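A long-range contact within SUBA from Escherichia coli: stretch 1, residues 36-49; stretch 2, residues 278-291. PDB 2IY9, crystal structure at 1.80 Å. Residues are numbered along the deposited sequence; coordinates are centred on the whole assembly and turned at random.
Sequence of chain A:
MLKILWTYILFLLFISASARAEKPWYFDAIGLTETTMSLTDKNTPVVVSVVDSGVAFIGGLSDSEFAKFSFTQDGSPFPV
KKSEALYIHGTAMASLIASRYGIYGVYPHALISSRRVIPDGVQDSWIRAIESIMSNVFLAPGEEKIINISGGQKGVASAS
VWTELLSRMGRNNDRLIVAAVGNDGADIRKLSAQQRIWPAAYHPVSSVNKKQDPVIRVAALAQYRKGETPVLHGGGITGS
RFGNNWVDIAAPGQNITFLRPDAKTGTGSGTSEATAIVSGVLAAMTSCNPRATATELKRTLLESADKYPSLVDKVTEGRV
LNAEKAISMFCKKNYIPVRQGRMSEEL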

ATOM      1  N   THR A  36       3.308 -12.936 -16.544  1.00 35.58           N
ATOM      2  CA  THR A  36       2.989 -11.586 -16.079  1.00 34.95           C
ATOM      3  C   THR A  36       4.275 -10.880 -15.667  1.00 35.16           C
ATOM      4  O   THR A  36       4.549  -9.757 -16.103  1.00 35.06           O
ATOM      5  CB  THR A  36       1.987 -11.632 -14.892  1.00 34.96           C
ATOM      6  OG1 THR A  36       0.730 -12.126 -15.362  1.00 34.71           O
ATOM      7  CG2 THR A  36       1.771 -10.250 -14.270  1.00 33.06           C
ATOM      8  N   MET A  37       5.071 -11.562 -14.852  1.00 35.65           N
ATOM      9  CA  MET A  37       6.308 -10.997 -14.313  1.00 36.30           C
ATOM     10  C   MET A  37       7.380 -10.781 -15.379  1.00 36.18           C
ATOM     11  O   MET A  37       8.214  -9.881 -15.252  1.00 35.88           O
ATOM     12  CB  MET A  37       6.837 -11.855 -13.162  1.00 36.47           C
ATOM     13  CG  MET A  37       5.861 -11.959 -12.004  1.00 38.73           C
ATOM     14  SD  MET A  37       5.016 -10.395 -11.658  1.00 43.23           S
ATOM     15  CE  MET A  37       6.352  -9.435 -10.935  1.00 41.80           C
ATOM     16  N   SER A  38       7.335 -11.598 -16.433  1.00 35.83           N
ATOM     17  CA  SER A  38       8.250 -11.471 -17.565  1.00 35.78           C
ATOM     18  C   SER A  38       8.101 -10.131 -18.296  1.00 35.40           C
ATOM     19  O   SER A  38       9.048  -9.663 -18.925  1.00 35.60           O
ATOM     20  CB  SER A  38       8.036 -12.630 -18.542  1.00 35.95           C
ATOM     21  OG  SER A  38       6.853 -12.443 -19.305  1.00 37.53           O
ATOM     22  N   LEU A  39       6.919  -9.522 -18.189  1.00 34.60           N
ATOM     23  CA  LEU A  39       6.615  -8.234 -18.816  1.00 34.24           C
ATOM     24  C   LEU A  39       7.241  -7.016 -18.124  1.00 33.88           C
ATOM     25  O   LEU A  39       7.254  -5.919 -18.691  1.00 33.22           O
ATOM     26  CB  LEU A  39       5.094  -8.027 -18.909  1.00 34.48           C
ATOM     27  CG  LEU A  39       4.234  -9.135 -19.522  1.00 35.36           C
ATOM     28  CD1 LEU A  39       2.775  -8.722 -19.550  1.00 36.40           C
ATOM     29  CD2 LEU A  39       4.718  -9.490 -20.921  1.00 36.03           C
ATOM     30  N   THR A  40       7.725  -7.200 -16.897  1.00 33.65           N
ATOM     31  CA  THR A  40       8.339  -6.111 -16.126  1.00 33.88           C
ATOM     32  C   THR A  40       9.812  -5.913 -16.501  1.00 34.14           C
ATOM     33  O   THR A  40      10.460  -6.828 -17.024  1.00 33.80           O
ATOM     34  CB  THR A  40       8.214  -6.334 -14.594  1.00 33.69           C
ATOM     35  OG1 THR A  40       8.980  -7.474 -14.198  1.00 32.92           O
ATOM     36  CG2 THR A  40       6.755  -6.548 -14.186  1.00 34.09           C
ATOM     37  N   ASP A  41      10.328  -4.717 -16.226  1.00 34.11           N
ATOM     38  CA  ASP A  41      11.698  -4.340 -16.570  1.00 34.66           C
ATOM     39  C   ASP A  41      12.547  -4.314 -15.292  1.00 34.77           C
ATOM     40  O   ASP A  41      12.554  -3.318 -14.560  1.00 34.12           O
ATOM     41  CB  ASP A  41      11.697  -2.974 -17.288  1.00 34.91           C
ATOM     42  CG  ASP A  41      13.102  -2.422 -17.556  1.00 36.75           C
ATOM     43  OD1 ASP A  41      13.293  -1.740 -18.585  1.00 39.27           O
ATOM     44  OD2 ASP A  41      14.019  -2.627 -16.728  1.00 41.31           O
ATOM     45  N   LYS A  42      13.268  -5.406 -15.044  1.00 34.95           N
ATOM     46  CA  LYS A  42      14.094  -5.548 -13.831  1.00 35.67           C
ATOM     47  C   LYS A  42      15.347  -4.666 -13.876  1.00 35.02           C
ATOM     48  O   LYS A  42      16.065  -4.529 -12.888  1.00 35.48           O
ATOM     49  CB  LYS A  42      14.469  -7.022 -13.591  1.00 35.76           C
ATOM     50  CG  LYS A  42      15.547  -7.589 -14.529  1.00 36.80           C
ATOM     51  CD  LYS A  42      15.846  -9.080 -14.243  1.00 37.09           C
ATOM     52  CE  LYS A  42      16.581  -9.293 -12.916  1.00 40.41           C
ATOM     53  NZ  LYS A  42      16.610 -10.746 -12.497  1.00 42.88           N
ATOM     54  N   ASN A  43      15.595  -4.069 -15.032  1.00 34.39           N
ATOM     55  CA  ASN A  43      16.736  -3.191 -15.224  1.00 34.16           C
ATOM     56  C   ASN A  43      16.452  -1.750 -14.821  1.00 33.04           C
ATOM     57  O   ASN A  43      17.357  -0.930 -14.779  1.00 32.97           O
ATOM     58  CB  ASN A  43      17.212  -3.282 -16.677  1.00 34.48           C
ATOM     59  CG  ASN A  43      17.763  -4.657 -17.015  1.00 36.45           C
ATOM     60  OD1 ASN A  43      18.673  -5.156 -16.343  1.00 38.66           O
ATOM     61  ND2 ASN A  43      17.204  -5.286 -18.050  1.00 36.94           N
ATOM     62  N   THR A  44      15.186  -1.458 -14.517  1.00 31.61           N
ATOM     63  CA  THR A  44      14.773  -0.138 -14.058  1.00 30.09           C
ATOM     64  C   THR A  44      14.545  -0.204 -12.557  1.00 29.27           C
ATOM     65  O   THR A  44      13.643  -0.915 -12.101  1.00 28.57           O
ATOM     66  CB  THR A  44      13.488   0.322 -14.768  1.00 29.78           C
ATOM     67  OG1 THR A  44      13.750   0.479 -16.172  1.00 32.07           O
ATOM     68  CG2 THR A  44      12.991   1.643 -14.191  1.00 30.21           C
ATOM     69  N   PRO A  45      15.374   0.507 -11.782  1.00 28.30           N
ATOM     70  CA  PRO A  45      15.214   0.439 -10.334  1.00 27.76           C
ATOM     71  C   PRO A  45      13.896   1.055  -9.889  1.00 26.73           C
ATOM     72  O   PRO A  45      13.484   2.107 -10.388  1.00 26.13           O
ATOM     73  CB  PRO A  45      16.411   1.242  -9.805  1.00 27.88           C
ATOM     74  CG  PRO A  45      17.398   1.266 -10.977  1.00 28.46           C
ATOM     75  CD  PRO A  45      16.498   1.381 -12.158  1.00 28.72           C
ATOM     76  N   VAL A  46      13.225   0.358  -8.983  1.00 26.23           N
ATOM     77  CA  VAL A  46      11.976   0.817  -8.405  1.00 25.08           C
ATOM     78  C   VAL A  46      12.119   0.689  -6.911  1.00 24.30           C
ATOM     79  O   VAL A  46      12.395  -0.399  -6.411  1.00 24.77           O
ATOM     80  CB  VAL A  46      10.777  -0.048  -8.875  1.00 25.06           C
ATOM     81  CG1 VAL A  46       9.492   0.356  -8.147  1.00 25.02           C
ATOM     82  CG2 VAL A  46      10.579   0.072 -10.381  1.00 25.31           C
ATOM     83  N   VAL A  47      11.936   1.803  -6.209  1.00 23.43           N
ATOM     84  CA  VAL A  47      11.998   1.843  -4.756  1.00 22.61           C
ATOM     85  C   VAL A  47      10.603   2.174  -4.239  1.00 22.31           C
ATOM     86  O   VAL A  47      10.039   3.222  -4.564  1.00 22.55           O
ATOM     87  CB  VAL A  47      12.998   2.914  -4.250  1.00 22.53           C
ATOM     88  CG1 VAL A  47      13.052   2.922  -2.730  1.00 23.42           C
ATOM     89  CG2 VAL A  47      14.398   2.696  -4.842  1.00 22.67           C
ATOM     90  N   VAL A  48      10.048   1.276  -3.435  1.00 22.41           N
ATOM     91  CA  VAL A  48       8.764   1.525  -2.805  1.00 21.85           C
ATOM     92  C   VAL A  48       9.005   2.124  -1.422  1.00 22.20           C
ATOM     93  O   VAL A  48       9.822   1.624  -0.636  1.00 22.05           O
ATOM     94  CB  VAL A  48       7.930   0.228  -2.690  1.00 21.32           C
ATOM     95  CG1 VAL A  48       6.604   0.488  -1.949  1.00 20.82           C
ATOM     96  CG2 VAL A  48       7.670  -0.368  -4.081  1.00 21.75           C
ATOM     97  N   SER A  49       8.302   3.214  -1.137  1.00 22.58           N
ATOM     98  CA  SER A  49       8.392   3.837   0.172  1.00 23.44           C
ATOM     99  C   SER A  49       7.533   3.042   1.167  1.00 23.26           C
ATOM    100  O   SER A  49       6.372   2.742   0.893  1.00 23.03           O
ATOM    101  CB  SER A  49       7.954   5.302   0.065  1.00 23.85           C
ATOM    102  OG  SER A  49       8.245   5.996   1.271  1.00 29.26           O
ATOM    103  N   VAL A 278      -1.030  -4.396  -3.091  1.00 20.30           N
ATOM    104  CA  VAL A 278      -1.350  -3.442  -4.161  1.00 20.87           C
ATOM    105  C   VAL A 278      -0.116  -2.615  -4.527  1.00 21.09           C
ATOM    106  O   VAL A 278       0.158  -2.391  -5.708  1.00 21.26           O
ATOM    107  CB  VAL A 278      -2.553  -2.529  -3.815  1.00 20.65           C
ATOM    108  CG1 VAL A 278      -2.673  -1.394  -4.851  1.00 21.31           C
ATOM    109  CG2 VAL A 278      -3.848  -3.352  -3.794  1.00 19.17           C
ATOM    110  N   SER A 279       0.622  -2.179  -3.509  1.00 20.95           N
ATOM    111  CA  SER A 279       1.878  -1.460  -3.714  1.00 21.63           C
ATOM    112  C   SER A 279       2.884  -2.265  -4.517  1.00 21.79           C
ATOM    113  O   SER A 279       3.586  -1.703  -5.350  1.00 21.47           O
ATOM    114  CB  SER A 279       2.507  -1.045  -2.378  1.00 21.50           C
ATOM    115  OG  SER A 279       1.760   0.002  -1.786  1.00 21.54           O
ATOM    116  N   GLY A 280       2.956  -3.577  -4.271  1.00 21.83           N
ATOM    117  CA  GLY A 280       3.864  -4.428  -5.060  1.00 21.82           C
ATOM    118  C   GLY A 280       3.475  -4.491  -6.530  1.00 21.56           C
ATOM    119  O   GLY A 280       4.338  -4.507  -7.412  1.00 21.70           O
ATOM    120  N   VAL A 281       2.175  -4.519  -6.796  1.00 21.62           N
ATOM    121  CA  VAL A 281       1.679  -4.539  -8.177  1.00 21.58           C
ATOM    122  C   VAL A 281       2.003  -3.196  -8.841  1.00 21.35           C
ATOM    123  O   VAL A 281       2.515  -3.165  -9.945  1.00 21.01           O
ATOM    124  CB  VAL A 281       0.166  -4.859  -8.253  1.00 21.56           C
ATOM    125  CG1 VAL A 281      -0.349  -4.757  -9.708  1.00 23.43           C
ATOM    126  CG2 VAL A 281      -0.118  -6.255  -7.653  1.00 21.86           C
ATOM    127  N   LEU A 282       1.728  -2.094  -8.155  1.00 21.70           N
ATOM    128  CA  LEU A 282       2.088  -0.788  -8.695  1.00 22.13           C
ATOM    129  C   LEU A 282       3.600  -0.662  -8.925  1.00 22.34           C
ATOM    130  O   LEU A 282       4.026  -0.084  -9.931  1.00 22.68           O
ATOM    131  CB  LEU A 282       1.562   0.342  -7.813  1.00 22.56           C
ATOM    132  CG  LEU A 282       0.069   0.667  -7.890  1.00 22.40           C
ATOM    133  CD1 LEU A 282      -0.333   1.473  -6.626  1.00 22.88           C
ATOM    134  CD2 LEU A 282      -0.286   1.438  -9.152  1.00 22.99           C
ATOM    135  N   ALA A 283       4.400  -1.228  -8.025  1.00 22.33           N
ATOM    136  CA  ALA A 283       5.865  -1.244  -8.201  1.00 22.17           C
ATOM    137  C   ALA A 283       6.258  -1.948  -9.502  1.00 22.44           C
ATOM    138  O   ALA A 283       7.085  -1.438 -10.267  1.00 22.77           O
ATOM    139  CB  ALA A 283       6.554  -1.898  -7.009  1.00 22.10           C
ATOM    140  N   ALA A 284       5.654  -3.113  -9.740  1.00 22.24           N
ATOM    141  CA  ALA A 284       5.892  -3.901 -10.940  1.00 22.96           C
ATOM    142  C   ALA A 284       5.538  -3.116 -12.204  1.00 23.24           C
ATOM    143  O   ALA A 284       6.293  -3.115 -13.169  1.00 23.76           O
ATOM    144  CB  ALA A 284       5.103  -5.204 -10.877  1.00 22.84           C
ATOM    145  N   MET A 285       4.385  -2.446 -12.190  1.00 23.37           N
ATOM    146  CA  MET A 285       3.986  -1.576 -13.292  1.00 23.08           C
ATOM    147  C   MET A 285       5.000  -0.452 -13.533  1.00 23.69           C
ATOM    148  O   MET A 285       5.407  -0.202 -14.680  1.00 23.54           O
ATOM    149  CB  MET A 285       2.617  -0.973 -13.014  1.00 23.00           C
ATOM    150  CG  MET A 285       1.507  -2.000 -12.860  1.00 22.76           C
ATOM    151  SD  MET A 285       0.007  -1.305 -12.165  1.00 23.12           S
ATOM    152  CE  MET A 285      -0.560  -0.172 -13.420  1.00 23.98           C
ATOM    153  N   THR A 286       5.437   0.201 -12.455  1.00 24.03           N
ATOM    154  CA  THR A 286       6.321   1.375 -12.584  1.00 24.81           C
ATOM    155  C   THR A 286       7.648   1.026 -13.255  1.00 25.08           C
ATOM    156  O   THR A 286       8.249   1.871 -13.928  1.00 24.77           O
ATOM    157  CB  THR A 286       6.628   2.045 -11.233  1.00 24.87           C
ATOM    158  OG1 THR A 286       7.398   1.150 -10.429  1.00 28.94           O
ATOM    159  CG2 THR A 286       5.354   2.440 -10.496  1.00 22.79           C
ATOM    160  N   SER A 287       8.099  -0.218 -13.072  1.00 25.18           N
ATOM    161  CA  SER A 287       9.322  -0.695 -13.719  1.00 26.30           C
ATOM    162  C   SER A 287       9.281  -0.448 -15.232  1.00 27.03           C
ATOM    163  O   SER A 287      10.316  -0.153 -15.842  1.00 27.64           O
ATOM    164  CB  SER A 287       9.578  -2.179 -13.412  1.00 25.36           C
ATOM    165  OG  SER A 287       8.766  -3.060 -14.191  1.00 24.74           O
ATOM    166  N   CYS A 288       8.082  -0.539 -15.811  1.00 27.81           N
ATOM    167  CA  CYS A 288       7.873  -0.391 -17.262  1.00 28.91           C
ATOM    168  C   CYS A 288       7.893   1.047 -17.778  1.00 29.36           C
ATOM    169  O   CYS A 288       8.183   1.286 -18.958  1.00 28.71           O
ATOM    170  CB  CYS A 288       6.579  -1.088 -17.680  1.00 29.50           C
ATOM    171  SG  CYS A 288       6.744  -2.866 -17.503  1.00 31.54           S
ATOM    172  N   ASN A 289       7.568   1.994 -16.901  1.00 29.39           N
ATOM    173  CA  ASN A 289       7.712   3.418 -17.203  1.00 29.86           C
ATOM    174  C   ASN A 289       7.631   4.236 -15.928  1.00 29.64           C
ATOM    175  O   ASN A 289       6.538   4.631 -15.509  1.00 30.01           O
ATOM    176  CB  ASN A 289       6.681   3.909 -18.223  1.00 30.37           C
ATOM    177  CG  ASN A 289       6.864   5.389 -18.573  1.00 30.96           C
ATOM    178  OD1 ASN A 289       7.911   5.990 -18.308  1.00 34.01           O
ATOM    179  ND2 ASN A 289       5.837   5.980 -19.154  1.00 33.38           N
ATOM    180  N   PRO A 290       8.788   4.476 -15.295  1.00 29.60           N
ATOM    181  CA  PRO A 290       8.832   5.212 -14.029  1.00 29.43           C
ATOM    182  C   PRO A 290       8.504   6.694 -14.191  1.00 29.27           C
ATOM    183  O   PRO A 290       8.173   7.363 -13.207  1.00 29.18           O
ATOM    184  CB  PRO A 290      10.274   5.030 -13.573  1.00 30.14           C
ATOM    185  CG  PRO A 290      11.042   4.768 -14.829  1.00 29.45           C
ATOM    186  CD  PRO A 290      10.127   4.021 -15.718  1.00 29.70           C
ATOM    187  N   ARG A 291       8.594   7.203 -15.419  1.00 28.66           N
ATOM    188  CA  ARG A 291       8.233   8.590 -15.692  1.00 28.54           C
ATOM    189  C   ARG A 291       6.750   8.787 -15.997  1.00 28.07           C
ATOM    190  O   ARG A 291       6.343   9.906 -16.311  1.00 28.11           O
ATOM    191  CB  ARG A 291       9.046   9.145 -16.863  1.00 29.33           C
ATOM    192  CG  ARG A 291      10.548   9.145 -16.652  1.00 31.16           C
ATOM    193  CD  ARG A 291      11.269   9.701 -17.872  1.00 36.02           C
ATOM    194  NE  ARG A 291      11.337   8.740 -18.978  1.00 41.73           N
ATOM    195  CZ  ARG A 291      10.495   8.695 -20.015  1.00 43.55           C
ATOM    196  NH1 ARG A 291       9.487   9.556 -20.120  1.00 44.98           N
ATOM    197  NH2 ARG A 291      10.665   7.779 -20.963  1.00 45.38           N
TER
HETATM  198  O   HOH W   1      11.557   0.510 -18.183  1.00 40.91           O

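Residues 36-49 run from the end of a helix through a turn into a β-strand and lie against the helix that enters from earlier in the chain and covers 278-288, burying 508 Å² in all. The CA atoms come nearest at Asp41 and Ser287, 5.2 Å apart, where the one direct hydrogen bond between the stretches forms: Asp41 N donates to Ser287 OG (3.1 Å, 159°). Ser287 adopts the p rotamer (78°), which folds its hydroxyl back onto its own helix; OG donates to Ala284 O (2.7 Å) and so presents a lone pair to the incoming amide. Thr286, also p (66°), folds back in the same way, its OG1 donating to Ala283 O (2.6 Å). Val46 CG1 packs 3.2 Å from Thr286 OG1, the same oxygen that donates to Ala283 O.

Val46 and Val48, both t, point toward the helix, whereas Val47 between them points away, the alternation expected of extended chain. The methyl of Ala283 meets both: its CB lies 3.9 Å from Val46 CG1 and 3.5 Å from Val48 CG2. The other methyl of Val46, CG2, rests 3.6 Å from Ser287 CA.

Thr40 is p (66°), and its OG1 donates to Met37 O (2.7 Å), while its CG2 approaches Ala284 O at 3.6 Å and Ala284 CB at 3.9 Å. Met37, m at all three chi angles, starts sideways but brings CE within 4.4 Å of Ala284 CB.

At both ends of the type I turn from Asp41 to Thr44, closed by Thr44 N to Asp41 O (3.2 Å), the CA-to-CB bond points toward the other stretch. Asp41, t, also receives a weak bond from Asn43 N at OD2 (2.7 Å). Water 1 donates to Asp41 OD1 (2.9 Å) and Ser287 O (2.7 Å) and accepts from Thr44 OG1 (3.0 Å). Thr44, m, lays CG2 3.7 Å from Pro290 CG.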